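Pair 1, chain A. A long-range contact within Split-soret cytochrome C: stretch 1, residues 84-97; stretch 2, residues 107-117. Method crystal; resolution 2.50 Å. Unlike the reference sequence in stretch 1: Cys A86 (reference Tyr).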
# COMPACT_ATOMS: atom_id res chain seq x y z
N THR A 84 -1.41 -1.58 6.80
CA THR A 84 -1.31 -0.29 6.12
C THR A 84 -2.51 -0.12 5.17
O THR A 84 -3.65 -0.33 5.58
CB THR A 84 0.08 -0.10 5.40
OG1 THR A 84 0.22 -1.03 4.30
CG2 THR A 84 1.25 -0.31 6.39
N ILE A 85 -2.26 0.23 3.91
CA ILE A 85 -3.33 0.41 2.94
C ILE A 85 -4.21 -0.85 2.87
O ILE A 85 -3.69 -1.97 2.88
CB ILE A 85 -2.73 0.70 1.54
CG1 ILE A 85 -3.83 0.88 0.49
CG2 ILE A 85 -1.81 -0.42 1.13
CD1 ILE A 85 -4.79 2.01 0.76
N CYS A 86 -5.54 -0.67 2.87
CA CYS A 86 -6.41 -1.83 2.74
C CYS A 86 -6.20 -2.49 1.38
O CYS A 86 -6.29 -1.84 0.34
CB CYS A 86 -7.87 -1.45 2.99
SG CYS A 86 -8.42 -2.13 4.60
N GLY A 87 -5.81 -3.76 1.41
CA GLY A 87 -5.52 -4.50 0.20
C GLY A 87 -6.52 -4.40 -0.94
O GLY A 87 -6.15 -4.35 -2.11
N ALA A 88 -7.81 -4.43 -0.59
CA ALA A 88 -8.84 -4.33 -1.60
C ALA A 88 -8.70 -3.02 -2.34
O ALA A 88 -8.82 -2.98 -3.57
CB ALA A 88 -10.21 -4.43 -0.97
N LEU A 89 -8.39 -1.96 -1.61
CA LEU A 89 -8.24 -0.63 -2.19
C LEU A 89 -7.05 -0.57 -3.14
O LEU A 89 -7.14 -0.01 -4.24
CB LEU A 89 -8.13 0.43 -1.10
CG LEU A 89 -9.35 0.77 -0.24
CD1 LEU A 89 -8.98 1.98 0.58
CD2 LEU A 89 -10.54 1.12 -1.07
N TYR A 90 -5.93 -1.14 -2.73
CA TYR A 90 -4.76 -1.12 -3.60
C TYR A 90 -5.01 -1.96 -4.86
O TYR A 90 -4.78 -1.52 -5.98
CB TYR A 90 -3.50 -1.64 -2.91
CG TYR A 90 -2.36 -1.58 -3.87
CD1 TYR A 90 -1.81 -0.35 -4.24
CD2 TYR A 90 -1.90 -2.73 -4.50
CE1 TYR A 90 -0.84 -0.27 -5.22
CE2 TYR A 90 -0.91 -2.65 -5.50
CZ TYR A 90 -0.39 -1.42 -5.84
OH TYR A 90 0.57 -1.34 -6.80
N GLY A 91 -5.46 -3.20 -4.65
CA GLY A 91 -5.75 -4.07 -5.76
C GLY A 91 -6.62 -3.40 -6.81
O GLY A 91 -6.36 -3.54 -8.01
N ALA A 92 -7.62 -2.65 -6.38
CA ALA A 92 -8.52 -1.97 -7.31
C ALA A 92 -7.86 -0.76 -7.95
O ALA A 92 -7.91 -0.60 -9.16
CB ALA A 92 -9.81 -1.56 -6.60
N ALA A 93 -7.20 0.08 -7.16
CA ALA A 93 -6.58 1.26 -7.73
C ALA A 93 -5.40 0.95 -8.64
O ALA A 93 -5.09 1.70 -9.55
CB ALA A 93 -6.15 2.20 -6.63
N ALA A 94 -4.74 -0.18 -8.39
CA ALA A 94 -3.56 -0.55 -9.16
C ALA A 94 -3.91 -0.82 -10.60
O ALA A 94 -3.10 -0.54 -11.50
CB ALA A 94 -2.89 -1.78 -8.57
N THR A 95 -5.10 -1.37 -10.81
CA THR A 95 -5.58 -1.69 -12.15
C THR A 95 -5.67 -0.43 -13.02
O THR A 95 -5.35 -0.47 -14.21
CB THR A 95 -6.97 -2.41 -12.14
OG1 THR A 95 -7.99 -1.50 -11.72
CG2 THR A 95 -6.97 -3.58 -11.21
N PHE A 96 -6.00 0.70 -12.41
CA PHE A 96 -6.12 1.94 -13.15
C PHE A 96 -4.81 2.31 -13.83
O PHE A 96 -4.80 2.93 -14.91
CB PHE A 96 -6.53 3.11 -12.24
CG PHE A 96 -7.77 2.87 -11.46
CD1 PHE A 96 -8.59 1.76 -11.72
CD2 PHE A 96 -8.13 3.77 -10.46
CE1 PHE A 96 -9.75 1.55 -11.00
CE2 PHE A 96 -9.30 3.58 -9.73
CZ PHE A 96 -10.11 2.46 -10.00
N SER A 97 -3.70 1.91 -13.20
CA SER A 97 -2.40 2.24 -13.76
C SER A 97 -1.97 1.38 -14.92
O SER A 97 -0.92 1.62 -15.52
CB SER A 97 -1.35 2.35 -12.67
OG SER A 97 -1.59 3.54 -11.90
N PRO A 107 -7.86 11.66 -9.86
CA PRO A 107 -9.26 11.82 -9.43
C PRO A 107 -10.00 10.50 -9.28
O PRO A 107 -10.92 10.41 -8.46
CB PRO A 107 -9.85 12.71 -10.52
CG PRO A 107 -9.07 12.35 -11.75
CD PRO A 107 -7.65 12.29 -11.18
N MET A 108 -9.58 9.47 -10.01
CA MET A 108 -10.23 8.16 -9.92
C MET A 108 -9.97 7.54 -8.53
O MET A 108 -10.88 7.05 -7.87
CB MET A 108 -9.71 7.21 -11.01
CG MET A 108 -9.93 7.69 -12.46
SD MET A 108 -9.28 6.49 -13.69
CE MET A 108 -10.26 5.08 -13.34
N VAL A 109 -8.72 7.56 -8.08
CA VAL A 109 -8.36 7.02 -6.78
C VAL A 109 -8.95 7.91 -5.68
O VAL A 109 -9.33 7.42 -4.61
CB VAL A 109 -6.82 6.94 -6.63
CG1 VAL A 109 -6.41 6.58 -5.20
CG2 VAL A 109 -6.28 5.93 -7.62
N ASN A 110 -9.05 9.22 -5.94
CA ASN A 110 -9.61 10.13 -4.95
C ASN A 110 -11.05 9.75 -4.66
O ASN A 110 -11.48 9.77 -3.51
CB ASN A 110 -9.55 11.58 -5.43
CG ASN A 110 -8.17 12.19 -5.27
OD1 ASN A 110 -7.28 11.62 -4.64
ND2 ASN A 110 -7.98 13.38 -5.83
N GLU A 111 -11.79 9.41 -5.71
CA GLU A 111 -13.19 9.02 -5.55
C GLU A 111 -13.28 7.68 -4.83
O GLU A 111 -14.06 7.52 -3.88
CB GLU A 111 -13.91 8.96 -6.90
CG GLU A 111 -15.15 8.08 -6.88
CD GLU A 111 -16.27 8.58 -7.74
OE1 GLU A 111 -16.18 9.70 -8.29
OE2 GLU A 111 -17.28 7.85 -7.85
N LEU A 112 -12.50 6.71 -5.28
CA LEU A 112 -12.49 5.39 -4.67
C LEU A 112 -12.14 5.48 -3.17
O LEU A 112 -12.87 4.95 -2.34
CB LEU A 112 -11.50 4.50 -5.40
CG LEU A 112 -11.36 3.08 -4.89
CD1 LEU A 112 -12.73 2.39 -4.92
CD2 LEU A 112 -10.33 2.35 -5.75
N PHE A 113 -11.06 6.20 -2.85
CA PHE A 113 -10.61 6.37 -1.46
C PHE A 113 -11.53 7.23 -0.56
O PHE A 113 -11.80 6.83 0.57
CB PHE A 113 -9.16 6.89 -1.43
CG PHE A 113 -8.12 5.85 -1.80
CD1 PHE A 113 -8.48 4.67 -2.45
CD2 PHE A 113 -6.79 6.07 -1.51
CE1 PHE A 113 -7.53 3.72 -2.80
CE2 PHE A 113 -5.82 5.12 -1.86
CZ PHE A 113 -6.20 3.95 -2.51
N ARG A 114 -11.99 8.39 -1.03
CA ARG A 114 -12.89 9.25 -0.25
C ARG A 114 -14.22 8.52 0.00
O ARG A 114 -14.81 8.62 1.08
CB ARG A 114 -13.15 10.56 -0.98
CG ARG A 114 -11.95 11.46 -1.02
CD ARG A 114 -12.14 12.68 -1.88
NE ARG A 114 -10.87 13.40 -2.04
CZ ARG A 114 -10.62 14.33 -2.96
NH1 ARG A 114 -11.55 14.70 -3.84
NH2 ARG A 114 -9.44 14.92 -2.98
N TRP A 115 -14.65 7.75 -0.99
CA TRP A 115 -15.88 7.00 -0.88
C TRP A 115 -15.74 6.01 0.26
O TRP A 115 -16.62 5.92 1.13
CB TRP A 115 -16.16 6.27 -2.20
CG TRP A 115 -17.15 5.14 -2.09
CD1 TRP A 115 -18.51 5.23 -2.07
CD2 TRP A 115 -16.84 3.74 -1.96
NE1 TRP A 115 -19.07 3.97 -1.93
CE2 TRP A 115 -18.06 3.04 -1.86
CE3 TRP A 115 -15.64 3.02 -1.91
CZ2 TRP A 115 -18.13 1.66 -1.71
CZ3 TRP A 115 -15.71 1.64 -1.76
CH2 TRP A 115 -16.94 0.98 -1.66
N TYR A 116 -14.61 5.29 0.26
CA TYR A 116 -14.33 4.29 1.29
C TYR A 116 -14.34 4.87 2.70
O TYR A 116 -14.94 4.29 3.60
CB TYR A 116 -12.99 3.58 1.03
CG TYR A 116 -12.73 2.45 2.00
CD1 TYR A 116 -13.21 1.17 1.75
CD2 TYR A 116 -12.04 2.68 3.18
CE1 TYR A 116 -13.00 0.14 2.66
CE2 TYR A 116 -11.82 1.66 4.09
CZ TYR A 116 -12.31 0.39 3.83
OH TYR A 116 -12.12 -0.63 4.74
N GLU A 117 -13.69 6.02 2.89
CA GLU A 117 -13.65 6.64 4.21
C GLU A 117 -15.04 6.96 4.81
O GLU A 117 -15.26 6.77 6.01
CB GLU A 117 -12.86 7.95 4.17
CG GLU A 117 -11.38 7.86 3.80
CD GLU A 117 -10.71 9.23 3.85
OE1 GLU A 117 -11.41 10.26 3.67
OE2 GLU A 117 -9.49 9.31 4.11

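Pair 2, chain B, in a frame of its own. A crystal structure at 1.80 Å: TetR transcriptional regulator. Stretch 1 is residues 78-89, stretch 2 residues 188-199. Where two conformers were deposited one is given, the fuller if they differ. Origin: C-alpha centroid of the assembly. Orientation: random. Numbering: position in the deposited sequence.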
# COMPACT_ATOMS: atom_id res chain seq x y z
N LYS B 78 -16.63 -14.41 21.33
CA LYS B 78 -17.08 -15.73 21.76
C LYS B 78 -16.99 -16.79 20.66
O LYS B 78 -17.27 -17.95 20.94
CB LYS B 78 -18.54 -15.67 22.29
CG LYS B 78 -19.59 -15.21 21.27
CD LYS B 78 -20.96 -15.01 21.90
CE LYS B 78 -21.94 -14.38 20.91
NZ LYS B 78 -23.23 -13.98 21.59
N HIS B 79 -16.59 -16.38 19.44
CA HIS B 79 -16.49 -17.26 18.26
C HIS B 79 -15.30 -16.79 17.44
O HIS B 79 -15.05 -15.57 17.32
CB HIS B 79 -17.77 -17.12 17.45
CG HIS B 79 -17.96 -18.14 16.39
ND1 HIS B 79 -17.28 -18.11 15.20
CD2 HIS B 79 -18.85 -19.16 16.29
CE1 HIS B 79 -17.71 -19.08 14.42
NE2 HIS B 79 -18.65 -19.74 15.07
N THR B 80 -14.54 -17.75 16.91
CA THR B 80 -13.31 -17.44 16.21
C THR B 80 -13.54 -16.63 14.94
O THR B 80 -12.69 -15.86 14.52
CB THR B 80 -12.49 -18.71 15.82
OG1 THR B 80 -13.31 -19.61 15.08
CG2 THR B 80 -11.89 -19.40 17.10
N VAL B 81 -14.69 -16.83 14.31
CA VAL B 81 -15.02 -16.03 13.14
C VAL B 81 -15.28 -14.57 13.53
O VAL B 81 -14.83 -13.65 12.83
CB VAL B 81 -16.13 -16.68 12.32
CG1 VAL B 81 -16.69 -15.75 11.20
CG2 VAL B 81 -15.58 -18.01 11.69
N ASP B 82 -15.96 -14.37 14.66
CA ASP B 82 -16.18 -13.01 15.18
C ASP B 82 -14.84 -12.34 15.39
O ASP B 82 -14.69 -11.17 15.09
CB ASP B 82 -16.99 -13.02 16.48
CG ASP B 82 -18.42 -13.51 16.30
OD1 ASP B 82 -18.89 -13.67 15.17
OD2 ASP B 82 -19.09 -13.74 17.31
N THR B 83 -13.87 -13.07 15.94
CA THR B 83 -12.56 -12.54 16.17
C THR B 83 -11.84 -12.18 14.88
O THR B 83 -11.21 -11.11 14.76
CB THR B 83 -11.67 -13.53 16.98
OG1 THR B 83 -12.42 -14.04 18.08
CG2 THR B 83 -10.42 -12.81 17.43
N ILE B 84 -11.97 -13.03 13.87
CA ILE B 84 -11.32 -12.74 12.59
C ILE B 84 -11.97 -11.49 11.93
O ILE B 84 -11.28 -10.63 11.40
CB ILE B 84 -11.33 -13.94 11.63
CG1 ILE B 84 -10.40 -15.03 12.18
CG2 ILE B 84 -10.78 -13.52 10.28
CD1 ILE B 84 -10.63 -16.44 11.58
N ILE B 85 -13.28 -11.39 12.00
CA ILE B 85 -13.98 -10.22 11.45
C ILE B 85 -13.61 -8.93 12.26
O ILE B 85 -13.52 -7.85 11.71
CB ILE B 85 -15.50 -10.52 11.38
CG1 ILE B 85 -15.78 -11.60 10.36
CG2 ILE B 85 -16.31 -9.24 11.08
CD1 ILE B 85 -17.24 -11.98 10.19
N ALA B 86 -13.33 -9.06 13.54
CA ALA B 86 -12.92 -7.91 14.36
C ALA B 86 -11.56 -7.42 13.90
O ALA B 86 -11.26 -6.23 14.00
CB ALA B 86 -12.91 -8.28 15.85
N PHE B 87 -10.72 -8.33 13.40
CA PHE B 87 -9.44 -7.92 12.77
C PHE B 87 -9.69 -6.99 11.56
O PHE B 87 -9.03 -5.95 11.42
CB PHE B 87 -8.65 -9.16 12.38
CG PHE B 87 -7.28 -8.90 11.86
CD1 PHE B 87 -7.07 -8.65 10.50
CD2 PHE B 87 -6.19 -8.93 12.71
CE1 PHE B 87 -5.79 -8.43 9.99
CE2 PHE B 87 -4.88 -8.69 12.19
CZ PHE B 87 -4.70 -8.46 10.84
N LEU B 88 -10.66 -7.35 10.72
CA LEU B 88 -11.10 -6.48 9.63
C LEU B 88 -11.62 -5.15 10.19
O LEU B 88 -11.28 -4.07 9.66
CB LEU B 88 -12.20 -7.12 8.77
CG LEU B 88 -12.07 -8.56 8.31
CD1 LEU B 88 -13.30 -9.04 7.54
CD2 LEU B 88 -10.80 -8.74 7.47
N ASP B 89 -12.39 -5.21 11.28
CA ASP B 89 -13.00 -4.03 11.84
C ASP B 89 -11.95 -3.03 12.35
O ASP B 89 -12.13 -1.83 12.25
CB ASP B 89 -13.97 -4.36 12.95
CG ASP B 89 -14.75 -3.16 13.37
OD1 ASP B 89 -15.44 -2.59 12.51
OD2 ASP B 89 -14.60 -2.73 14.51
N LEU B 188 -15.03 -9.04 2.70
CA LEU B 188 -14.37 -10.09 3.47
C LEU B 188 -15.22 -10.68 4.59
O LEU B 188 -15.19 -11.88 4.83
CB LEU B 188 -13.00 -9.63 3.99
CG LEU B 188 -11.92 -9.49 2.89
CD1 LEU B 188 -10.67 -8.89 3.54
CD2 LEU B 188 -11.63 -10.79 2.10
N ALA B 189 -15.97 -9.85 5.30
CA ALA B 189 -16.84 -10.36 6.34
C ALA B 189 -17.86 -11.32 5.75
O ALA B 189 -18.15 -12.37 6.33
CB ALA B 189 -17.54 -9.21 7.08
N THR B 190 -18.38 -10.96 4.58
CA THR B 190 -19.40 -11.75 3.90
C THR B 190 -18.75 -13.05 3.40
O THR B 190 -19.28 -14.15 3.62
CB THR B 190 -20.07 -10.95 2.78
OG1 THR B 190 -20.70 -9.80 3.33
CG2 THR B 190 -21.12 -11.80 2.08
N TYR B 191 -17.58 -12.93 2.78
CA TYR B 191 -16.86 -14.11 2.28
C TYR B 191 -16.54 -15.09 3.42
O TYR B 191 -16.80 -16.29 3.32
CB TYR B 191 -15.58 -13.68 1.57
CG TYR B 191 -14.57 -14.78 1.39
CD1 TYR B 191 -14.82 -15.83 0.49
CD2 TYR B 191 -13.34 -14.77 2.07
CE1 TYR B 191 -13.87 -16.85 0.31
CE2 TYR B 191 -12.40 -15.77 1.89
CZ TYR B 191 -12.68 -16.81 1.01
OH TYR B 191 -11.75 -17.82 0.81
N ILE B 192 -16.01 -14.56 4.52
CA ILE B 192 -15.67 -15.38 5.69
C ILE B 192 -16.92 -16.02 6.31
O ILE B 192 -16.97 -17.22 6.60
CB ILE B 192 -14.84 -14.55 6.70
CG1 ILE B 192 -13.46 -14.25 6.14
CG2 ILE B 192 -14.70 -15.30 8.03
CD1 ILE B 192 -12.78 -13.13 6.91
N THR B 193 -17.98 -15.25 6.46
CA THR B 193 -19.20 -15.80 7.04
C THR B 193 -19.85 -16.89 6.15
O THR B 193 -20.36 -17.91 6.66
CB THR B 193 -20.22 -14.67 7.25
OG1 THR B 193 -19.66 -13.73 8.16
CG2 THR B 193 -21.54 -15.21 7.80
N GLN B 194 -19.76 -16.70 4.84
CA GLN B 194 -20.40 -17.60 3.89
C GLN B 194 -19.58 -18.84 3.56
O GLN B 194 -20.13 -19.92 3.39
CB GLN B 194 -20.76 -16.87 2.58
CG GLN B 194 -21.86 -15.84 2.75
CD GLN B 194 -22.25 -15.15 1.46
OE1 GLN B 194 -21.56 -15.26 0.44
NE2 GLN B 194 -23.37 -14.43 1.49
N GLN B 195 -18.26 -18.68 3.46
CA GLN B 195 -17.38 -19.75 2.99
C GLN B 195 -16.34 -20.32 3.95
O GLN B 195 -15.82 -21.38 3.69
CB GLN B 195 -16.65 -19.30 1.71
CG GLN B 195 -17.60 -18.81 0.61
CD GLN B 195 -16.93 -18.66 -0.75
OE1 GLN B 195 -16.13 -19.51 -1.16
NE2 GLN B 195 -17.29 -17.61 -1.48
N VAL B 196 -16.01 -19.61 5.02
CA VAL B 196 -15.03 -20.06 6.00
C VAL B 196 -15.71 -20.60 7.25
O VAL B 196 -15.30 -21.67 7.78
CB VAL B 196 -14.06 -18.93 6.31
CG1 VAL B 196 -13.16 -19.24 7.54
CG2 VAL B 196 -13.18 -18.63 5.08
N ARG B 197 -16.76 -19.92 7.71
CA ARG B 197 -17.51 -20.31 8.88
C ARG B 197 -18.27 -21.59 8.60
O ARG B 197 -18.97 -21.71 7.59
CB ARG B 197 -18.51 -19.22 9.26
CG ARG B 197 -19.26 -19.40 10.56
CD ARG B 197 -19.98 -18.12 10.95
NE ARG B 197 -20.63 -18.26 12.26
CZ ARG B 197 -20.65 -17.32 13.21
NH1 ARG B 197 -20.09 -16.14 13.03
NH2 ARG B 197 -21.23 -17.59 14.38
N LEU B 198 -18.21 -22.51 9.54
CA LEU B 198 -18.91 -23.78 9.41
C LEU B 198 -20.15 -23.77 10.26
O LEU B 198 -21.21 -24.18 9.79
CB LEU B 198 -18.00 -24.94 9.81
CG LEU B 198 -18.57 -26.37 9.77
CD1 LEU B 198 -19.11 -26.65 8.42
CD2 LEU B 198 -17.47 -27.39 10.20
N ALA B 199 -20.00 -23.41 11.52
CA ALA B 199 -21.13 -23.33 12.46
C ALA B 199 -20.80 -22.32 13.55
O ALA B 199 -19.70 -21.79 13.57
CB ALA B 199 -21.44 -24.68 13.06
OXT ALA B 199 -21.63 -22.02 14.40
O HOH W 1 -21.00 -15.74 16.57

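What backbone geometry do the two contacts share? In each, two helices of one chain pack antiparallel: the axes approach to 10.2 Å in pair 1 and 10.1 Å in pair 2, with their N-to-C directions at 164° and 167°. Fourteen central residues superpose with an RMSD of 0.4 Å. The closest register coincides as well: Ala A93 lies nearest Val A109, CA atoms 6.1 Å apart, and the matching Ile B85 lies nearest Ala B189, CA atoms 5.9 Å apart.

How is the space at this closest pair filled? The large and small residues trade sides. In pair 1 the methyl CB of Ala A93 meets CG2 of Val A109 at 3.9 Å; in pair 2 the longer side chain is on the first helix, and CD1 of Ile B85 reaches CB of Ala B189 at 4.2 Å. One helical turn along the second helix, Leu A112 matches Ile B192. Leu A112 sits as a knob among Leu A89, Ala A92, Ala A93 and Phe A96. Ile B192 touches the four matching positions, Val B81, Ile B84, Ile B85 and Leu B88.

What changes where the aromatic residues of pair 1 have aliphatic or polar counterparts? Phe A96 matches Leu B88. The Phe A96 ring receives the CE methyl of Met A108 over one face, 3.8 Å from its centroid, a CH-pi contact, whereas CD1 of Leu B88 packs against CB of Leu B188 at 3.6 Å. Phe A113 matches Thr B193. The Phe A113 ring reaches toward the first stretch, with CE1 of Phe A113 3.8 Å from CB of Leu A89 and CZ of Phe A113 4.1 Å from CD1 of Ile A85, just before the helix. Thr B193 OG1 donates to Ala B189 O at 2.7 Å within its own helix and lies 3.6 Å from CD1 of Ile B85.

How does each contact finish near the start of the first helix? Pair 1 stays largely apolar, with CD1 of Leu A89 over the Tyr A116 ring, 4.3 Å from its centroid, and no hydrogen bond joins the stretches. Pair 2 turns polar. His B79 ND1 accepts from Val B81 N at 3.0 Å, capping the helix, while His B79 NE2 donates to the C-terminal Ala B199 O at 2.7 Å. The Arg B197 guanidinium stacks flat on the His B79 ring while Arg B197 NH1 makes a weak, salt-bridging hydrogen bond to Asp B82 OD1 at 3.5 Å. Water 1 also bridges the pair, its O donating to Asp B82 OD2 and accepting from Arg B197 NH2, both at 2.9 Å.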